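Local structure of possible galactose mutarotase (Streptomyces platensis subsp. rosaceus, 4RNL) at residues R35-T40 against T47-D52; H198-A203 against F229-A234; L270-T275 against T336-S341. The protein is of unknown function but belongs to the aldose 1-epimerase family and may interconvert the alpha and beta anomers of galactose or a related sugar. All coordinates share one frame; numbering follows the deposited sequence.

Interaction 1 (R35-T40 against T47-D52)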
loop_
_atom_site.group_PDB
_atom_site.type_symbol
_atom_site.label_atom_id
_atom_site.label_comp_id
_atom_site.label_asym_id
_atom_site.label_seq_id
_atom_site.Cartn_x
_atom_site.Cartn_y
_atom_site.Cartn_z
ATOM N N ARG A 35 -14.285 9.447 -5.834
ATOM C CA ARG A 35 -14.412 8.371 -6.807
ATOM C C ARG A 35 -13.118 7.575 -6.711
ATOM O O ARG A 35 -12.013 8.142 -6.762
ATOM C CB ARG A 35 -14.645 8.892 -8.236
ATOM C CG ARG A 35 -14.795 7.752 -9.253
ATOM C CD ARG A 35 -15.418 8.201 -10.565
ATOM N NE ARG A 35 -14.671 9.288 -11.185
ATOM C CZ ARG A 35 -15.181 10.113 -12.096
ATOM N NH1 ARG A 35 -16.441 9.961 -12.491
ATOM N NH2 ARG A 35 -14.434 11.083 -12.609
ATOM N N VAL A 36 -13.265 6.275 -6.512
ATOM C CA VAL A 36 -12.132 5.371 -6.429
ATOM C C VAL A 36 -12.363 4.264 -7.436
ATOM O O VAL A 36 -13.464 3.720 -7.520
ATOM C CB VAL A 36 -12.010 4.765 -5.012
ATOM C CG1 VAL A 36 -10.893 3.716 -4.970
ATOM C CG2 VAL A 36 -11.750 5.873 -3.973
ATOM N N ARG A 37 -11.341 3.940 -8.221
ATOM C CA ARG A 37 -11.457 2.819 -9.149
ATOM C C ARG A 37 -10.445 1.744 -8.779
ATOM O O ARG A 37 -9.285 2.055 -8.506
ATOM C CB ARG A 37 -11.239 3.288 -10.589
ATOM C CG ARG A 37 -12.230 4.350 -11.044
ATOM C CD ARG A 37 -12.073 4.650 -12.528
ATOM N NE ARG A 37 -12.992 5.699 -12.964
ATOM C CZ ARG A 37 -12.617 6.933 -13.287
ATOM N NH1 ARG A 37 -11.333 7.271 -13.235
ATOM N NH2 ARG A 37 -13.520 7.827 -13.668
ATOM N N VAL A 38 -10.894 0.490 -8.776
ATOM C CA VAL A 38 -10.088 -0.643 -8.327
ATOM C C VAL A 38 -10.083 -1.723 -9.409
ATOM O O VAL A 38 -11.135 -2.062 -9.970
ATOM C CB VAL A 38 -10.650 -1.248 -7.023
ATOM C CG1 VAL A 38 -9.808 -2.436 -6.574
ATOM C CG2 VAL A 38 -10.699 -0.191 -5.908
ATOM N N LEU A 39 -8.901 -2.252 -9.711
ATOM C CA LEU A 39 -8.766 -3.270 -10.758
ATOM C C LEU A 39 -8.699 -4.655 -10.150
ATOM O O LEU A 39 -8.129 -4.828 -9.071
ATOM C CB LEU A 39 -7.492 -3.041 -11.566
ATOM C CG LEU A 39 -7.202 -1.628 -12.067
ATOM C CD1 LEU A 39 -5.911 -1.657 -12.865
ATOM C CD2 LEU A 39 -8.360 -1.087 -12.912
ATOM N N THR A 40 -9.249 -5.655 -10.838
ATOM C CA THR A 40 -9.101 -7.035 -10.364
ATOM C C THR A 40 -7.664 -7.519 -10.563
ATOM O O THR A 40 -7.243 -8.513 -9.966
ATOM C CB THR A 40 -10.073 -8.006 -11.043
ATOM O OG1 THR A 40 -9.879 -7.969 -12.463
ATOM C CG2 THR A 40 -11.512 -7.638 -10.715
ATOM N N THR A 47 -7.338 4.830 -9.614
ATOM C CA THR A 47 -7.531 6.264 -9.408
ATOM C C THR A 47 -8.244 6.576 -8.089
ATOM O O THR A 47 -9.046 5.784 -7.587
ATOM C CB THR A 47 -8.317 6.931 -10.563
ATOM O OG1 THR A 47 -9.509 6.185 -10.826
ATOM C CG2 THR A 47 -7.488 7.030 -11.846
ATOM N N VAL A 48 -7.927 7.745 -7.545
ATOM C CA VAL A 48 -8.572 8.295 -6.362
ATOM C C VAL A 48 -8.836 9.770 -6.661
ATOM O O VAL A 48 -7.904 10.524 -6.956
ATOM C CB VAL A 48 -7.658 8.191 -5.117
ATOM C CG1 VAL A 48 -8.278 8.923 -3.945
ATOM C CG2 VAL A 48 -7.403 6.727 -4.748
ATOM N N GLU A 49 -10.100 10.174 -6.621
ATOM C CA GLU A 49 -10.467 11.560 -6.907
ATOM C C GLU A 49 -11.182 12.175 -5.714
ATOM O O GLU A 49 -12.084 11.563 -5.148
ATOM C CB GLU A 49 -11.365 11.623 -8.145
ATOM C CG GLU A 49 -10.628 11.252 -9.430
ATOM C CD GLU A 49 -11.567 10.900 -10.564
ATOM O OE1 GLU A 49 -11.816 11.772 -11.417
ATOM O OE2 GLU A 49 -12.056 9.749 -10.602
ATOM N N ALA A 50 -10.784 13.396 -5.358
ATOM C CA ALA A 50 -11.271 14.069 -4.158
ATOM C C ALA A 50 -11.293 15.573 -4.406
ATOM O O ALA A 50 -10.473 16.090 -5.175
ATOM C CB ALA A 50 -10.349 13.751 -2.972
ATOM N N PRO A 51 -12.212 16.290 -3.742
ATOM C CA PRO A 51 -12.309 17.739 -3.969
ATOM C C PRO A 51 -11.213 18.545 -3.273
ATOM O O PRO A 51 -10.740 18.149 -2.196
ATOM C CB PRO A 51 -13.680 18.094 -3.379
ATOM C CG PRO A 51 -13.897 17.078 -2.306
ATOM C CD PRO A 51 -13.248 15.799 -2.810
ATOM N N ASP A 52 -10.817 19.663 -3.886
ATOM C CA ASP A 52 -9.919 20.619 -3.240
ATOM C C ASP A 52 -10.751 21.578 -2.387
ATOM O O ASP A 52 -11.971 21.410 -2.281
ATOM C CB ASP A 52 -9.044 21.366 -4.272
ATOM C CG ASP A 52 -9.848 22.268 -5.224
ATOM O OD1 ASP A 52 -11.033 22.568 -4.964
ATOM O OD2 ASP A 52 -9.266 22.709 -6.244
HETATM O O HOH W 1 -11.145 7.671 -9.436
HETATM O O HOH W 2 -9.920 10.132 -13.809
#
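Arg35 and Glu49 meet because Arg35 sets CG anti to its backbone N (chi1 -179°) and then bends at chi3 (57°), swinging NE toward the acid, while Glu49 turns CG beside its own backbone N. The two side chains run side by side in the same direction, and the guanidinium takes the carboxylate side-on: NE reaches Glu49 OE2 at 2.7 Å, almost straight, and NH2 reaches Glu49 OE1 at 3.0 Å. The two planes are 34° apart, and OE2 is met from above the carboxylate plane. Arg37, extended from CG to NE, brings a second positive group. Its NH1 makes a weak hydrogen bond to Thr47 OG1 (3.2 Å) and a long ion pair with Glu49 OE2 (3.7 Å), which lies over the guanidinium face, so only the charges interact. Arg35 NE and Arg37 NH2, both donors, sit 3.1 Å apart; the shared carboxylate probably offsets their repulsion. A water donates to Glu49 OE2 at 2.6 Å and also bonds Thr47 OG1. Glu49 further touches Arg57 and Gln59 on strand 57-59. Beneath this network Arg35 and Glu49 exchange both backbone hydrogen bonds, Glu49 N to Arg35 O being 2.8 Å, and Arg37 N binds Thr47 O. This is an antiparallel beta hairpin, strand 35-39 returning as 45-51, supplying the third and fourth strands of a five-strand meander; here the charged network lies on one face and Val36 and Val48, a non-hydrogen-bonded pair, on the other.

Interaction 2 (H198-A203 against F229-A234). With PO4 (phosphate ion), chain G.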
loop_
_atom_site.group_PDB
_atom_site.type_symbol
_atom_site.label_atom_id
_atom_site.label_comp_id
_atom_site.label_asym_id
_atom_site.label_seq_id
_atom_site.Cartn_x
_atom_site.Cartn_y
_atom_site.Cartn_z
ATOM N N HIS A 198 4.419 18.619 0.383
ATOM C CA HIS A 198 3.337 18.188 1.283
ATOM C C HIS A 198 3.818 18.165 2.728
ATOM O O HIS A 198 4.958 17.793 3.009
ATOM C CB HIS A 198 2.840 16.778 0.959
ATOM C CG HIS A 198 2.074 16.666 -0.323
ATOM N ND1 HIS A 198 2.159 17.603 -1.331
ATOM C CD2 HIS A 198 1.218 15.716 -0.761
ATOM C CE1 HIS A 198 1.384 17.233 -2.336
ATOM N NE2 HIS A 198 0.807 16.087 -2.018
ATOM N N GLU A 199 2.928 18.520 3.648
ATOM C CA GLU A 199 3.246 18.462 5.068
ATOM C C GLU A 199 2.770 17.129 5.622
ATOM O O GLU A 199 1.628 16.718 5.388
ATOM C CB GLU A 199 2.584 19.625 5.806
ATOM C CG GLU A 199 3.128 20.980 5.355
ATOM C CD GLU A 199 2.440 22.152 6.024
ATOM O OE1 GLU A 199 1.327 21.965 6.569
ATOM O OE2 GLU A 199 3.020 23.265 5.998
ATOM N N LEU A 200 3.659 16.447 6.338
ATOM C CA LEU A 200 3.348 15.138 6.903
ATOM C C LEU A 200 3.538 15.183 8.403
ATOM O O LEU A 200 4.538 15.716 8.884
ATOM C CB LEU A 200 4.280 14.070 6.313
ATOM C CG LEU A 200 4.122 12.650 6.872
ATOM C CD1 LEU A 200 2.722 12.127 6.588
ATOM C CD2 LEU A 200 5.167 11.717 6.293
ATOM N N ARG A 201 2.570 14.644 9.137
ATOM C CA ARG A 201 2.739 14.353 10.557
ATOM C C ARG A 201 2.564 12.854 10.764
ATOM O O ARG A 201 1.625 12.266 10.231
ATOM C CB ARG A 201 1.713 15.124 11.402
ATOM C CG ARG A 201 1.882 14.871 12.905
ATOM C CD ARG A 201 0.856 15.618 13.763
ATOM N NE ARG A 201 -0.480 15.037 13.640
ATOM C CZ ARG A 201 -0.873 13.911 14.234
ATOM N NH1 ARG A 201 -0.036 13.224 15.003
ATOM N NH2 ARG A 201 -2.108 13.461 14.054
ATOM N N LEU A 202 3.465 12.229 11.527
ATOM C CA LEU A 202 3.342 10.802 11.831
ATOM C C LEU A 202 3.295 10.596 13.323
ATOM O O LEU A 202 4.054 11.220 14.070
ATOM C CB LEU A 202 4.522 9.995 11.269
ATOM C CG LEU A 202 4.776 10.022 9.767
ATOM C CD1 LEU A 202 6.091 9.304 9.457
ATOM C CD2 LEU A 202 3.607 9.383 9.011
ATOM N N ALA A 203 2.414 9.711 13.768
ATOM C CA ALA A 203 2.387 9.355 15.180
ATOM C C ALA A 203 3.411 8.254 15.415
ATOM O O ALA A 203 3.055 7.114 15.717
ATOM C CB ALA A 203 0.997 8.905 15.595
ATOM N N PHE A 229 14.200 11.942 10.449
ATOM C CA PHE A 229 12.996 11.103 10.442
ATOM C C PHE A 229 11.943 11.573 11.445
ATOM O O PHE A 229 10.927 10.912 11.647
ATOM C CB PHE A 229 13.374 9.636 10.684
ATOM C CG PHE A 229 14.438 9.144 9.746
ATOM C CD1 PHE A 229 14.108 8.731 8.459
ATOM C CD2 PHE A 229 15.772 9.131 10.133
ATOM C CE1 PHE A 229 15.087 8.286 7.583
ATOM C CE2 PHE A 229 16.764 8.689 9.261
ATOM C CZ PHE A 229 16.421 8.268 7.984
ATOM N N ASP A 230 12.181 12.725 12.065
ATOM C CA ASP A 230 11.221 13.268 13.026
ATOM C C ASP A 230 10.055 13.962 12.315
ATOM O O ASP A 230 10.207 15.073 11.789
ATOM C CB ASP A 230 11.912 14.239 13.998
ATOM C CG ASP A 230 11.052 14.584 15.209
ATOM O OD1 ASP A 230 9.852 14.224 15.222
ATOM O OD2 ASP A 230 11.572 15.230 16.156
ATOM N N PHE A 231 8.902 13.295 12.298
ATOM C CA PHE A 231 7.656 13.844 11.744
ATOM C C PHE A 231 6.601 13.965 12.835
ATOM O O PHE A 231 5.397 13.969 12.553
ATOM C CB PHE A 231 7.096 12.949 10.617
ATOM C CG PHE A 231 7.842 13.056 9.307
ATOM C CD1 PHE A 231 7.541 14.068 8.400
ATOM C CD2 PHE A 231 8.811 12.115 8.956
ATOM C CE1 PHE A 231 8.216 14.165 7.182
ATOM C CE2 PHE A 231 9.494 12.204 7.740
ATOM C CZ PHE A 231 9.194 13.230 6.847
ATOM N N ARG A 232 7.037 14.058 14.088
ATOM C CA ARG A 232 6.081 14.110 15.190
ATOM C C ARG A 232 5.252 15.396 15.139
ATOM O O ARG A 232 4.090 15.407 15.556
ATOM C CB ARG A 232 6.794 13.951 16.529
ATOM C CG ARG A 232 7.300 12.511 16.791
ATOM C CD ARG A 232 8.138 12.451 18.062
ATOM N NE ARG A 232 9.290 13.350 17.969
ATOM C CZ ARG A 232 10.017 13.754 19.008
ATOM N NH1 ARG A 232 9.724 13.339 20.233
ATOM N NH2 ARG A 232 11.037 14.578 18.820
ATOM N N ALA A 233 5.855 16.463 14.616
ATOM C CA ALA A 233 5.140 17.704 14.292
ATOM C C ALA A 233 5.065 17.852 12.776
ATOM O O ALA A 233 6.056 17.601 12.087
ATOM C CB ALA A 233 5.852 18.905 14.902
ATOM N N ALA A 234 3.907 18.262 12.253
ATOM C CA ALA A 234 3.712 18.352 10.802
ATOM C C ALA A 234 4.780 19.207 10.156
ATOM O O ALA A 234 5.068 20.291 10.638
ATOM C CB ALA A 234 2.345 18.923 10.485
HETATM P P PO4 G . 12.314 15.322 22.288
HETATM O O1 PO4 G . 13.479 15.345 23.245
HETATM O O2 PO4 G . 12.819 15.471 20.876
HETATM O O3 PO4 G . 11.557 14.022 22.435
HETATM O O4 PO4 G . 11.409 16.493 22.591
HETATM O O HOH W 3 2.714 13.094 15.994
#
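An Asx turn at Asp230 shapes the loop that docks Phe231 against Leu200 and Leu202 of strand 199-202. Phe231 puts CG anti to its carbonyl carbon (chi1 -75°), and Leu200 CD2 lies over one face of the ring, displaced toward the CD1-CE1 rim and 4.0 Å from the centroid, in a CH-pi contact. Leu202 runs alongside, its CG 3.8 Å from Phe231 CB. The backbone fixes this placement through Leu202 N to Phe231 O at 2.8 Å, the donor standing above the carbonyl plane. Tyr241 meets the Phe231 ring edge-to-face and Arg235 adds a cation-pi contact.

The loop leads directly into strand 235-236, the end strand of the large antiparallel sheet and neighbour of 199-202. In the turn, Asp230 OD1 accepts from Arg232 N (3.0 Å) and from Arg232 NE (2.9 Å), which approach from opposite faces of the carboxylate. Arg232 NH2 completes the side-on salt bridge at Asp230 OD2, 2.8 Å away. The same guanidinium offers NH1 and NH2 to a phosphate ion, probably from the crystallisation liquor, which Thr225 also binds. One water donates to Leu202 O and Arg232 O and accepts from Arg201 NH1, whose NE is salt-bridged to Glu260.

Interaction 3 (L270-T275 against T336-S341); sequences LALATT and TVYAFS
Leu272 lays its CD1 over one face of the Tyr338 ring, 3.7 Å from the centroid and 15° off the ring normal, across two central antiparallel strands of the large sheet in this galactose mutarotase-like beta fold. The next pair along repeats the theme: Leu270 CD1 covers a face of the Phe340 ring, 4.0 Å from its centroid, while also reaching the edge of the Tyr338 ring. Both leucine-aromatic pairs are non-hydrogen-bonded pairs on the face that also carries Thr274 and Thr336.

Ala271 and Ala339, between the two leucine-aromatic pairs, exchange two backbone hydrogen bonds; so do Ala273 and Val337, beyond Leu272, the shortest being Val337 N to Ala273 O at 2.8 Å. The small side chains of these residues point to the other face.

Farther out, strand 180-185 backs the aromatic side: Asn181 touches Tyr338, and Leu185 touches both Leu270 and Phe340. Ile165 adds to the packing of Tyr338. An alanine at Tyr338 would probably leave Leu272 CD1 without the ring face it rests on and open a gap beside Asn181 and Ile165.

At the far end, Thr336 CG2 packs 3.5 Å from Leu272 CD1, and the Thr336 hydroxyl bonds Thr309 OG1 of strand 305-310 as well as Thr274 OG1, 2.9 Å from Thr336 OG1.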
loop_
_atom_site.group_PDB
_atom_site.type_symbol
_atom_site.label_atom_id
_atom_site.label_comp_id
_atom_site.label_asym_id
_atom_site.label_seq_id
_atom_site.Cartn_x
_atom_site.Cartn_y
_atom_site.Cartn_z
ATOM N N LEU A 270 -5.295 14.376 3.967
ATOM C CA LEU A 270 -5.525 12.953 4.192
ATOM C C LEU A 270 -5.205 12.611 5.632
ATOM O O LEU A 270 -4.152 13.005 6.148
ATOM C CB LEU A 270 -4.608 12.126 3.296
ATOM C CG LEU A 270 -4.518 10.626 3.599
ATOM C CD1 LEU A 270 -5.828 9.923 3.235
ATOM C CD2 LEU A 270 -3.361 10.026 2.831
ATOM N N ALA A 271 -6.121 11.895 6.275
ATOM C CA ALA A 271 -5.856 11.276 7.570
ATOM C C ALA A 271 -5.857 9.776 7.345
ATOM O O ALA A 271 -6.854 9.210 6.875
ATOM C CB ALA A 271 -6.923 11.670 8.588
ATOM N N LEU A 272 -4.740 9.136 7.667
ATOM C CA LEU A 272 -4.565 7.707 7.439
ATOM C C LEU A 272 -4.661 6.992 8.778
ATOM O O LEU A 272 -3.875 7.280 9.691
ATOM C CB LEU A 272 -3.172 7.453 6.832
ATOM C CG LEU A 272 -2.866 6.036 6.331
ATOM C CD1 LEU A 272 -3.829 5.656 5.229
ATOM C CD2 LEU A 272 -1.432 5.895 5.833
ATOM N N ALA A 273 -5.612 6.069 8.897
ATOM C CA ALA A 273 -5.794 5.305 10.137
ATOM C C ALA A 273 -5.527 3.837 9.869
ATOM O O ALA A 273 -5.843 3.335 8.787
ATOM C CB ALA A 273 -7.188 5.506 10.689
ATOM N N THR A 274 -4.939 3.140 10.843
ATOM C CA THR A 274 -4.588 1.744 10.624
ATOM C C THR A 274 -4.492 0.946 11.910
ATOM O O THR A 274 -4.320 1.502 12.996
ATOM C CB THR A 274 -3.255 1.610 9.843
ATOM O OG1 THR A 274 -3.075 0.254 9.415
ATOM C CG2 THR A 274 -2.062 2.030 10.708
ATOM N N THR A 275 -4.608 -0.371 11.768
ATOM C CA THR A 275 -4.372 -1.315 12.853
ATOM C C THR A 275 -2.891 -1.702 12.916
ATOM O O THR A 275 -2.422 -2.268 13.905
ATOM C CB THR A 275 -5.172 -2.596 12.611
ATOM O OG1 THR A 275 -4.901 -3.061 11.283
ATOM C CG2 THR A 275 -6.673 -2.326 12.751
ATOM N N THR A 336 -7.020 -0.427 7.085
ATOM C CA THR A 336 -6.475 0.901 6.869
ATOM C C THR A 336 -7.567 1.778 6.246
ATOM O O THR A 336 -8.344 1.319 5.406
ATOM C CB THR A 336 -5.196 0.838 6.000
ATOM O OG1 THR A 336 -4.182 0.093 6.707
ATOM C CG2 THR A 336 -4.663 2.241 5.723
ATOM N N VAL A 337 -7.671 3.020 6.707
ATOM C CA VAL A 337 -8.696 3.926 6.201
ATOM C C VAL A 337 -8.023 5.195 5.705
ATOM O O VAL A 337 -7.203 5.788 6.409
ATOM C CB VAL A 337 -9.720 4.304 7.293
ATOM C CG1 VAL A 337 -10.807 5.209 6.708
ATOM C CG2 VAL A 337 -10.340 3.060 7.923
ATOM N N TYR A 338 -8.354 5.594 4.481
ATOM C CA TYR A 338 -7.848 6.831 3.912
ATOM C C TYR A 338 -8.988 7.835 3.954
ATOM O O TYR A 338 -9.916 7.737 3.157
ATOM C CB TYR A 338 -7.452 6.614 2.452
ATOM C CG TYR A 338 -6.317 5.635 2.222
ATOM C CD1 TYR A 338 -6.516 4.262 2.333
ATOM C CD2 TYR A 338 -5.059 6.091 1.849
ATOM C CE1 TYR A 338 -5.479 3.368 2.104
ATOM C CE2 TYR A 338 -4.022 5.210 1.609
ATOM C CZ TYR A 338 -4.238 3.852 1.739
ATOM O OH TYR A 338 -3.197 2.984 1.507
ATOM N N ALA A 339 -8.926 8.793 4.875
ATOM C CA ALA A 339 -10.005 9.771 5.028
ATOM C C ALA A 339 -9.585 11.124 4.464
ATOM O O ALA A 339 -8.662 11.761 4.979
ATOM C CB ALA A 339 -10.411 9.903 6.501
ATOM N N PHE A 340 -10.264 11.557 3.404
ATOM C CA PHE A 340 -9.924 12.810 2.738
ATOM C C PHE A 340 -10.813 13.942 3.219
ATOM O O PHE A 340 -11.991 13.741 3.516
ATOM C CB PHE A 340 -10.026 12.664 1.209
ATOM C CG PHE A 340 -9.014 11.709 0.626
ATOM C CD1 PHE A 340 -9.264 10.343 0.597
ATOM C CD2 PHE A 340 -7.799 12.178 0.132
ATOM C CE1 PHE A 340 -8.319 9.457 0.073
ATOM C CE2 PHE A 340 -6.860 11.308 -0.390
ATOM C CZ PHE A 340 -7.114 9.941 -0.412
ATOM N N SER A 341 -10.242 15.139 3.289
ATOM C CA SER A 341 -10.979 16.334 3.684
ATOM C C SER A 341 -10.226 17.521 3.121
ATOM O O SER A 341 -9.313 17.346 2.311
ATOM C CB SER A 341 -11.061 16.442 5.205
ATOM O OG SER A 341 -9.762 16.517 5.772
#

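Interactions 1 and 3 touch directly: Val48 CG1 packs 3.9 Å from Phe340 CZ, so the Val48 side of the hairpin packs against Phe340 of the large sheet, with centres about 14 Å apart. Arg268, just before 270-275, adds a bond to Ala50 O. Interactions 2 and 3 share the large sheet but do not touch, their nearest atoms being about 7 Å apart; strand 256-262 lies between them, its backbone bonded to both 199-202 and 268-274. Interactions 1 and 2 are remote, about 25 Å between centres. The phosphate belongs to interaction 2 alone and does not by itself mark a sugar site.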